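Local coordinates for protein 1-pyrroline-5-carboxylate dehydrogenase (Thermus thermophilus, PDB 1UZB) that probably oxidises the semialdehyde form of 1-pyrroline-5-carboxylate to glutamate, the closing step of proline breakdown, as a member of the aldehyde dehydrogenase family, at residues 157-162 and 167-172; 195-200 and 255-260; 294-299 and 462-467. All blocks are in the same frame, centred on the assembly; numbering follows the deposited sequence.

Interaction 1 of 3, residues 157-162 and 167-172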
loop_
_atom_site.group_PDB
_atom_site.type_symbol
_atom_site.label_atom_id
_atom_site.label_comp_id
_atom_site.label_asym_id
_atom_site.label_seq_id
_atom_site.Cartn_x
_atom_site.Cartn_y
_atom_site.Cartn_z
ATOM N N VAL A 157 16.099 -0.708 4.907
ATOM C CA VAL A 157 15.844 -2.090 5.302
ATOM C C VAL A 157 14.683 -2.355 6.258
ATOM O O VAL A 157 14.533 -1.700 7.290
ATOM C CB VAL A 157 17.119 -2.718 5.889
ATOM C CG1 VAL A 157 16.889 -4.199 6.156
ATOM C CG2 VAL A 157 18.285 -2.514 4.929
ATOM N N GLU A 158 13.869 -3.341 5.897
ATOM C CA GLU A 158 12.720 -3.752 6.694
ATOM C C GLU A 158 13.190 -4.695 7.802
ATOM O O GLU A 158 13.661 -5.798 7.521
ATOM C CB GLU A 158 11.719 -4.472 5.790
ATOM C CG GLU A 158 10.452 -4.956 6.465
ATOM C CD GLU A 158 9.568 -5.729 5.504
ATOM O OE1 GLU A 158 9.390 -5.260 4.361
ATOM O OE2 GLU A 158 9.052 -6.799 5.886
ATOM N N VAL A 159 13.064 -4.265 9.055
ATOM C CA VAL A 159 13.487 -5.095 10.179
ATOM C C VAL A 159 12.391 -5.273 11.218
ATOM O O VAL A 159 11.386 -4.561 11.221
ATOM C CB VAL A 159 14.737 -4.513 10.894
ATOM C CG1 VAL A 159 15.905 -4.417 9.922
ATOM C CG2 VAL A 159 14.411 -3.155 11.492
ATOM N N VAL A 160 12.603 -6.243 12.098
ATOM C CA VAL A 160 11.673 -6.549 13.175
ATOM C C VAL A 160 12.039 -5.670 14.367
ATOM O O VAL A 160 13.193 -5.634 14.784
ATOM C CB VAL A 160 11.790 -8.036 13.568
ATOM C CG1 VAL A 160 10.827 -8.366 14.691
ATOM C CG2 VAL A 160 11.519 -8.903 12.355
ATOM N N PRO A 161 11.065 -4.936 14.924
ATOM C CA PRO A 161 11.397 -4.085 16.071
ATOM C C PRO A 161 11.599 -4.867 17.366
ATOM O O PRO A 161 11.206 -6.032 17.476
ATOM C CB PRO A 161 10.212 -3.123 16.142
ATOM C CG PRO A 161 9.082 -3.955 15.645
ATOM C CD PRO A 161 9.682 -4.704 14.474
ATOM N N TYR A 162 12.227 -4.218 18.339
ATOM C CA TYR A 162 12.496 -4.829 19.637
ATOM C C TYR A 162 12.197 -3.800 20.729
ATOM O O TYR A 162 12.493 -2.616 20.574
ATOM C CB TYR A 162 13.964 -5.264 19.721
ATOM C CG TYR A 162 14.285 -6.109 20.934
ATOM C CD1 TYR A 162 13.903 -7.449 20.992
ATOM C CD2 TYR A 162 14.950 -5.566 22.034
ATOM C CE1 TYR A 162 14.172 -8.227 22.117
ATOM C CE2 TYR A 162 15.224 -6.337 23.164
ATOM C CZ TYR A 162 14.832 -7.666 23.196
ATOM O OH TYR A 162 15.104 -8.434 24.306
ATOM N N ASN A 167 16.202 -0.001 16.052
ATOM C CA ASN A 167 17.013 -0.874 15.215
ATOM C C ASN A 167 16.872 -0.384 13.798
ATOM O O ASN A 167 15.802 -0.460 13.197
ATOM C CB ASN A 167 16.560 -2.323 15.368
ATOM C CG ASN A 167 17.088 -2.946 16.640
ATOM O OD1 ASN A 167 18.269 -3.274 16.731
ATOM N ND2 ASN A 167 16.227 -3.086 17.642
ATOM N N GLU A 168 17.974 0.133 13.276
ATOM C CA GLU A 168 18.001 0.717 11.950
ATOM C C GLU A 168 19.043 0.079 11.050
ATOM O O GLU A 168 20.232 0.100 11.363
ATOM C CB GLU A 168 18.296 2.207 12.102
ATOM C CG GLU A 168 18.211 3.035 10.845
ATOM C CD GLU A 168 18.587 4.472 11.120
ATOM O OE1 GLU A 168 19.799 4.764 11.193
ATOM O OE2 GLU A 168 17.670 5.302 11.292
ATOM N N SER A 169 18.591 -0.501 9.945
ATOM C CA SER A 169 19.495 -1.106 8.976
ATOM C C SER A 169 19.430 -0.284 7.694
ATOM O O SER A 169 18.353 0.160 7.270
ATOM C CB SER A 169 19.113 -2.563 8.711
ATOM O OG SER A 169 19.559 -3.382 9.781
ATOM N N PHE A 170 20.589 -0.066 7.086
ATOM C CA PHE A 170 20.662 0.736 5.878
ATOM C C PHE A 170 21.830 0.328 4.997
ATOM O O PHE A 170 22.770 -0.330 5.446
ATOM C CB PHE A 170 20.771 2.228 6.237
ATOM C CG PHE A 170 21.886 2.552 7.198
ATOM C CD1 PHE A 170 21.686 2.497 8.578
ATOM C CD2 PHE A 170 23.134 2.931 6.723
ATOM C CE1 PHE A 170 22.717 2.820 9.465
ATOM C CE2 PHE A 170 24.166 3.254 7.600
ATOM C CZ PHE A 170 23.956 3.201 8.973
ATOM N N TYR A 171 21.761 0.729 3.734
ATOM C CA TYR A 171 22.801 0.411 2.775
ATOM C C TYR A 171 23.832 1.511 2.619
ATOM O O TYR A 171 23.542 2.699 2.795
ATOM C CB TYR A 171 22.192 0.119 1.403
ATOM C CG TYR A 171 21.234 -1.040 1.408
ATOM C CD1 TYR A 171 19.863 -0.837 1.259
ATOM C CD2 TYR A 171 21.697 -2.342 1.583
ATOM C CE1 TYR A 171 18.974 -1.906 1.287
ATOM C CE2 TYR A 171 20.818 -3.418 1.611
ATOM C CZ TYR A 171 19.459 -3.192 1.462
ATOM O OH TYR A 171 18.584 -4.252 1.487
ATOM N N VAL A 172 25.047 1.092 2.292
ATOM C CA VAL A 172 26.132 2.020 2.057
ATOM C C VAL A 172 26.945 1.493 0.884
ATOM O O VAL A 172 27.034 0.281 0.668
ATOM C CB VAL A 172 27.009 2.175 3.312
ATOM C CG1 VAL A 172 26.141 2.671 4.453
ATOM C CG2 VAL A 172 27.658 0.853 3.688
HETATM O O HOH W 1 15.978 0.032 8.754
HETATM O O HOH W 2 13.504 -1.784 17.535
#
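V157 lies against S169 and Y171 at the dense end of this contact. Its CB stands only 3.5 Å from S169 CB, tighter than usual for two carbons, and small S169 lets the branched valine come so near. With CG1 anti to the backbone N (chi1 -174°), CG2 of V157 is left anti to the carbonyl carbon and goes over one face of the Y171 ring, 4.1 Å from the ring centroid, a CH-pi contact in which the two side chains cross at about a right angle. The phenol end of Y171 is held by D501 of a second subunit. On the backbone, V157 N gives S169 O a weak hydrogen bond of 3.4 Å. V159 follows, CG1 beside the S169 hydroxyl and CG2 3.5 Å from N167 O.

The two segments run nearly antiparallel, one in the loop after helix 128-149, the other on strand 165-180, which with strand 507-515 forms the long arm by which aldehyde dehydrogenases associate. V159, S169 and N167 accordingly pack on G481, P484 and V482 of the second subunit.

Water already enters beside V157: one molecule donates to V157 O at 2.7 Å and accepts from S169 N, bridging two backbone groups that do not bond directly. Beyond V159 the segments meet chiefly through a second water, which accepts from Y162 N at 2.9 Å and from N167 ND2. The amide suits this place because it works both ways: ND2 also binds E165, while OD1 takes a hydrogen bond from Q483 of the second subunit. Y162 meets N167 merely through CB, 3.8 Å from ND2.

Interaction 2 of 3, residues 195-200 and 255-260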
loop_
_atom_site.group_PDB
_atom_site.type_symbol
_atom_site.label_atom_id
_atom_site.label_comp_id
_atom_site.label_asym_id
_atom_site.label_seq_id
_atom_site.Cartn_x
_atom_site.Cartn_y
_atom_site.Cartn_z
ATOM N N VAL A 195 27.467 4.084 -14.344
ATOM C CA VAL A 195 26.479 4.837 -13.582
ATOM C C VAL A 195 25.698 4.051 -12.541
ATOM O O VAL A 195 25.201 4.639 -11.584
ATOM C CB VAL A 195 25.491 5.603 -14.520
ATOM C CG1 VAL A 195 26.273 6.519 -15.455
ATOM C CG2 VAL A 195 24.635 4.634 -15.312
ATOM N N GLY A 196 25.587 2.738 -12.709
ATOM C CA GLY A 196 24.877 1.942 -11.720
ATOM C C GLY A 196 25.604 2.043 -10.386
ATOM O O GLY A 196 25.030 2.479 -9.384
ATOM N N PRO A 197 26.884 1.645 -10.340
ATOM C CA PRO A 197 27.649 1.721 -9.088
ATOM C C PRO A 197 27.752 3.150 -8.547
ATOM O O PRO A 197 27.615 3.388 -7.347
ATOM C CB PRO A 197 29.015 1.168 -9.486
ATOM C CG PRO A 197 28.673 0.182 -10.569
ATOM C CD PRO A 197 27.636 0.915 -11.378
ATOM N N VAL A 198 27.989 4.098 -9.444
ATOM C CA VAL A 198 28.130 5.501 -9.066
ATOM C C VAL A 198 26.852 6.097 -8.479
ATOM O O VAL A 198 26.907 6.896 -7.547
ATOM C CB VAL A 198 28.584 6.343 -10.287
ATOM C CG1 VAL A 198 28.425 7.833 -10.010
ATOM C CG2 VAL A 198 30.036 6.023 -10.613
ATOM N N ALA A 199 25.705 5.699 -9.015
ATOM C CA ALA A 199 24.426 6.223 -8.547
ATOM C C ALA A 199 24.224 6.066 -7.046
ATOM O O ALA A 199 23.704 6.970 -6.383
ATOM C CB ALA A 199 23.284 5.544 -9.293
ATOM N N VAL A 200 24.641 4.927 -6.507
ATOM C CA VAL A 200 24.462 4.669 -5.088
ATOM C C VAL A 200 25.640 5.050 -4.198
ATOM O O VAL A 200 25.670 4.689 -3.020
ATOM C CB VAL A 200 24.079 3.189 -4.834
ATOM C CG1 VAL A 200 22.724 2.893 -5.466
ATOM C CG2 VAL A 200 25.151 2.262 -5.389
ATOM N N PHE A 255 35.750 -3.540 -6.064
ATOM C CA PHE A 255 34.902 -4.378 -6.895
ATOM C C PHE A 255 35.304 -4.270 -8.347
ATOM O O PHE A 255 35.980 -3.322 -8.749
ATOM C CB PHE A 255 33.422 -3.991 -6.745
ATOM C CG PHE A 255 33.105 -2.573 -7.155
ATOM C CD1 PHE A 255 33.136 -1.544 -6.223
ATOM C CD2 PHE A 255 32.777 -2.266 -8.477
ATOM C CE1 PHE A 255 32.845 -0.230 -6.593
ATOM C CE2 PHE A 255 32.484 -0.954 -8.856
ATOM C CZ PHE A 255 32.518 0.065 -7.912
ATOM N N ILE A 256 34.868 -5.247 -9.129
ATOM C CA ILE A 256 35.167 -5.293 -10.550
ATOM C C ILE A 256 33.869 -5.577 -11.287
ATOM O O ILE A 256 33.162 -6.525 -10.957
ATOM C CB ILE A 256 36.164 -6.425 -10.866
ATOM C CG1 ILE A 256 37.453 -6.221 -10.069
ATOM C CG2 ILE A 256 36.468 -6.465 -12.354
ATOM C CD1 ILE A 256 38.188 -7.515 -9.771
ATOM N N ASN A 257 33.546 -4.736 -12.264
ATOM C CA ASN A 257 32.344 -4.919 -13.064
ATOM C C ASN A 257 32.872 -5.170 -14.476
ATOM O O ASN A 257 33.491 -4.294 -15.082
ATOM C CB ASN A 257 31.473 -3.660 -13.001
ATOM C CG ASN A 257 30.029 -3.925 -13.388
ATOM O OD1 ASN A 257 29.612 -5.073 -13.556
ATOM N ND2 ASN A 257 29.254 -2.856 -13.525
ATOM N N PHE A 258 32.643 -6.376 -14.983
ATOM C CA PHE A 258 33.149 -6.768 -16.290
ATOM C C PHE A 258 32.122 -7.367 -17.231
ATOM O O PHE A 258 31.249 -8.130 -16.819
ATOM C CB PHE A 258 34.278 -7.788 -16.102
ATOM C CG PHE A 258 34.703 -8.476 -17.372
ATOM C CD1 PHE A 258 35.618 -7.879 -18.229
ATOM C CD2 PHE A 258 34.193 -9.731 -17.701
ATOM C CE1 PHE A 258 36.024 -8.519 -19.397
ATOM C CE2 PHE A 258 34.591 -10.384 -18.871
ATOM C CZ PHE A 258 35.508 -9.776 -19.717
ATOM N N THR A 259 32.253 -7.014 -18.506
ATOM C CA THR A 259 31.407 -7.555 -19.560
ATOM C C THR A 259 32.360 -7.795 -20.724
ATOM O O THR A 259 33.033 -6.873 -21.183
ATOM C CB THR A 259 30.291 -6.579 -19.989
ATOM O OG1 THR A 259 29.424 -6.324 -18.875
ATOM C CG2 THR A 259 29.468 -7.186 -21.121
ATOM N N GLY A 260 32.435 -9.044 -21.169
ATOM C CA GLY A 260 33.320 -9.399 -22.264
ATOM C C GLY A 260 33.374 -10.902 -22.473
ATOM O O GLY A 260 32.419 -11.616 -22.157
#
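P197 and F255 meet where helix 188-199 lies over the sheet, CB of the proline resting 4.0 Å from CZ of the phenylalanine and only slightly farther from CE2. The far end of the ring does the touching, and the proline approaches it obliquely. F255 reaches this point through an unusual first torsion: CG sits between the backbone N and the carbonyl carbon (chi1 61°), a position that an extended strand backbone tolerates, and the ring stands up from the sheet toward the helix. F255 also touches N202 and Y286.

The ring of P197 restricts its phi and leaves the backbone nitrogen without a hydrogen for the preceding turn, and the helix is kinked there. The same ring offers carbons to both strand residues that face it, since CG also lies 4.3 Å from N257 ND2. Residues 255 and 257 alternate with I256 along the strand, so their side chains project to the helix side while I256 and F258 pack on helix 262-272 on the other. This is the layered alpha/beta arrangement of a Rossmann-like nucleotide-binding domain, consistent with the aldehyde dehydrogenase fold.

N257 carries its amide out with CG anti to the backbone N (chi1 -160°). From there ND2 gives hydrogen bonds to M193 O, one turn before the proline, and to Y502 OH. F506 touches both P197 and N257.

Between the two segments there is no hydrogen bond, and the 99 Å² they bury comes from carbon surfaces and the flank of an amide. The chemistry implies that the direct grip is dispersion and exclusion of water, whereas directional bonding comes from N257 ND2, which ties the strand to the helix through M193 O and also holds Y502 OH.

Interaction 3 of 3, residues 294-299 and 462-467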
loop_
_atom_site.group_PDB
_atom_site.type_symbol
_atom_site.label_atom_id
_atom_site.label_comp_id
_atom_site.label_asym_id
_atom_site.label_seq_id
_atom_site.Cartn_x
_atom_site.Cartn_y
_atom_site.Cartn_z
ATOM N N ALA A 294 20.336 -19.971 -28.683
ATOM C CA ALA A 294 19.534 -20.665 -29.667
ATOM C C ALA A 294 18.087 -20.214 -29.732
ATOM O O ALA A 294 17.511 -19.735 -28.751
ATOM C CB ALA A 294 19.566 -22.163 -29.393
ATOM N N ILE A 295 17.518 -20.362 -30.921
ATOM C CA ILE A 295 16.110 -20.097 -31.141
ATOM C C ILE A 295 15.578 -21.443 -31.617
ATOM O O ILE A 295 16.127 -22.051 -32.549
ATOM C CB ILE A 295 15.838 -19.061 -32.248
ATOM C CG1 ILE A 295 16.209 -17.658 -31.751
ATOM C CG2 ILE A 295 14.361 -19.118 -32.651
ATOM C CD1 ILE A 295 16.070 -16.576 -32.795
ATOM N N ILE A 296 14.537 -21.919 -30.949
ATOM C CA ILE A 296 13.886 -23.172 -31.296
ATOM C C ILE A 296 12.629 -22.837 -32.079
ATOM O O ILE A 296 11.908 -21.909 -31.720
ATOM C CB ILE A 296 13.413 -23.945 -30.041
ATOM C CG1 ILE A 296 14.609 -24.401 -29.202
ATOM C CG2 ILE A 296 12.547 -25.137 -30.458
ATOM C CD1 ILE A 296 14.217 -24.985 -27.854
ATOM N N VAL A 297 12.369 -23.578 -33.149
ATOM C CA VAL A 297 11.146 -23.373 -33.912
ATOM C C VAL A 297 10.505 -24.742 -34.108
ATOM O O VAL A 297 11.173 -25.676 -34.551
ATOM C CB VAL A 297 11.394 -22.756 -35.305
ATOM C CG1 VAL A 297 10.053 -22.466 -35.976
ATOM C CG2 VAL A 297 12.205 -21.480 -35.185
ATOM N N ASP A 298 9.231 -24.884 -33.746
ATOM C CA ASP A 298 8.565 -26.164 -33.960
ATOM C C ASP A 298 7.577 -26.058 -35.119
ATOM O O ASP A 298 7.414 -24.988 -35.707
ATOM C CB ASP A 298 7.894 -26.710 -32.681
ATOM C CG ASP A 298 6.721 -25.877 -32.199
ATOM O OD1 ASP A 298 5.992 -25.300 -33.028
ATOM O OD2 ASP A 298 6.516 -25.838 -30.966
ATOM N N GLU A 299 6.926 -27.166 -35.456
ATOM C CA GLU A 299 6.010 -27.188 -36.592
ATOM C C GLU A 299 4.732 -26.365 -36.485
ATOM O O GLU A 299 4.044 -26.173 -37.485
ATOM C CB GLU A 299 5.646 -28.634 -36.946
ATOM C CG GLU A 299 4.850 -29.362 -35.874
ATOM C CD GLU A 299 4.518 -30.788 -36.267
ATOM O OE1 GLU A 299 5.458 -31.568 -36.532
ATOM O OE2 GLU A 299 3.319 -31.130 -36.313
ATOM N N ARG A 462 9.692 -22.947 -18.105
ATOM C CA ARG A 462 10.189 -23.665 -16.940
ATOM C C ARG A 462 11.509 -24.405 -17.150
ATOM O O ARG A 462 12.288 -24.549 -16.206
ATOM C CB ARG A 462 9.148 -24.687 -16.463
ATOM C CG ARG A 462 7.756 -24.132 -16.198
ATOM C CD ARG A 462 6.872 -25.174 -15.517
ATOM N NE ARG A 462 6.745 -26.404 -16.298
ATOM C CZ ARG A 462 5.992 -26.531 -17.386
ATOM N NH1 ARG A 462 5.287 -25.501 -17.834
ATOM N NH2 ARG A 462 5.944 -27.691 -18.029
ATOM N N GLU A 463 11.773 -24.851 -18.378
ATOM C CA GLU A 463 12.971 -25.651 -18.637
ATOM C C GLU A 463 14.045 -25.190 -19.622
ATOM O O GLU A 463 15.106 -25.809 -19.682
ATOM C CB GLU A 463 12.535 -27.070 -19.011
ATOM C CG GLU A 463 11.762 -27.789 -17.913
ATOM C CD GLU A 463 12.594 -28.016 -16.665
ATOM O OE1 GLU A 463 13.653 -28.670 -16.773
ATOM O OE2 GLU A 463 12.192 -27.544 -15.577
ATOM N N PHE A 464 13.789 -24.152 -20.412
ATOM C CA PHE A 464 14.805 -23.646 -21.344
ATOM C C PHE A 464 15.662 -22.779 -20.414
ATOM O O PHE A 464 15.298 -21.641 -20.098
ATOM C CB PHE A 464 14.135 -22.798 -22.428
ATOM C CG PHE A 464 15.013 -22.497 -23.622
ATOM C CD1 PHE A 464 16.395 -22.354 -23.495
ATOM C CD2 PHE A 464 14.432 -22.275 -24.872
ATOM C CE1 PHE A 464 17.179 -21.984 -24.596
ATOM C CE2 PHE A 464 15.211 -21.906 -25.972
ATOM C CZ PHE A 464 16.582 -21.759 -25.831
ATOM N N HIS A 465 16.798 -23.322 -19.982
ATOM C CA HIS A 465 17.648 -22.655 -18.997
ATOM C C HIS A 465 18.546 -21.509 -19.439
ATOM O O HIS A 465 19.765 -21.653 -19.549
ATOM C CB HIS A 465 18.485 -23.712 -18.258
ATOM C CG HIS A 465 18.978 -23.267 -16.915
ATOM N ND1 HIS A 465 18.127 -22.890 -15.897
ATOM C CD2 HIS A 465 20.234 -23.146 -16.418
ATOM C CE1 HIS A 465 18.836 -22.556 -14.833
ATOM N NE2 HIS A 465 20.117 -22.702 -15.122
ATOM N N VAL A 466 17.925 -20.355 -19.668
ATOM C CA VAL A 466 18.644 -19.147 -20.050
ATOM C C VAL A 466 18.067 -18.005 -19.221
ATOM O O VAL A 466 16.907 -18.052 -18.810
ATOM C CB VAL A 466 18.496 -18.829 -21.562
ATOM C CG1 VAL A 466 19.190 -19.902 -22.390
ATOM C CG2 VAL A 466 17.033 -18.726 -21.940
ATOM N N GLY A 467 18.881 -16.983 -18.976
ATOM C CA GLY A 467 18.429 -15.860 -18.172
ATOM C C GLY A 467 17.426 -14.945 -18.847
ATOM O O GLY A 467 16.649 -14.272 -18.168
#
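The ring of F464 enters this contact by its far end: at its edge, close to the ring plane, lies the carbonyl oxygen A294 O, 3.7 Å from CZ, while I296 CD1 reaches CE2 obliquely, also at 3.7 Å. V449 and A438 of the same chain add to the ring's surroundings. An aromatic rim carries slightly positive hydrogens, so a carbonyl oxygen beside it is electrostatically agreeable, though much weaker than a hydrogen bond.

F464 is the first residue to leave helical geometry after helix 454-463. Its CG is anti to the backbone N (chi1 -166°), which throws the ring toward the strand. I296 comes from the opposite direction. CG1 lies anti to the carbonyl carbon (chi1 -66°) and CD1 continues the chain nearly straight (chi2 171°), so the long branch ends against the ring; CG1 itself stays 4.1 Å from CE2. Isoleucine suits this place because its longer branch can span the gap between backbones whose CA atoms, those of I296 and F464, are about 10.0 Å apart.

Strand 293-297 is an inner strand of the seven-stranded sheet, between 325-331 and 446-450. I296 faces the layer containing helix 431-439, touching F431 and A434, and I295 faces helix 303-315 on the other side. The contact thus packs the chain leaving helix 454-463 onto the sheet, an arrangement consistent with the catalytic domain of the aldehyde dehydrogenase fold. Just beyond, the backbone turns through an inverse gamma turn at H465, whose ring stacks on F488, and F464 O accepts a hydrogen bond from K510 of a second subunit.

With no hydrogen bond between the segments and three buried residues meeting, cohesion here rests on apolar packing, with perhaps a small electrostatic contribution from A294 O.

The three contacts follow one another along the chain, each closing before the next opens, and none touches another. Interactions 1 and 2 have centres 25 Å apart but share a sheet: strand 165-180 carries one side of interaction 1 and, farther along, pairs with strand 255-259 of interaction 2, while helix 188-199 is the next helix in the chain. Interaction 3 belongs to the separate seven-stranded sheet, its centre 30 Å from that of interaction 2 and 41 Å from that of interaction 1. Interactions 1 and 3 both reach a second subunit, whereas 195-200 and 255-260 are touched by no other chain. Interactions 1 and 3 thus lie where subunits meet, while interaction 2 is internal to its subunit.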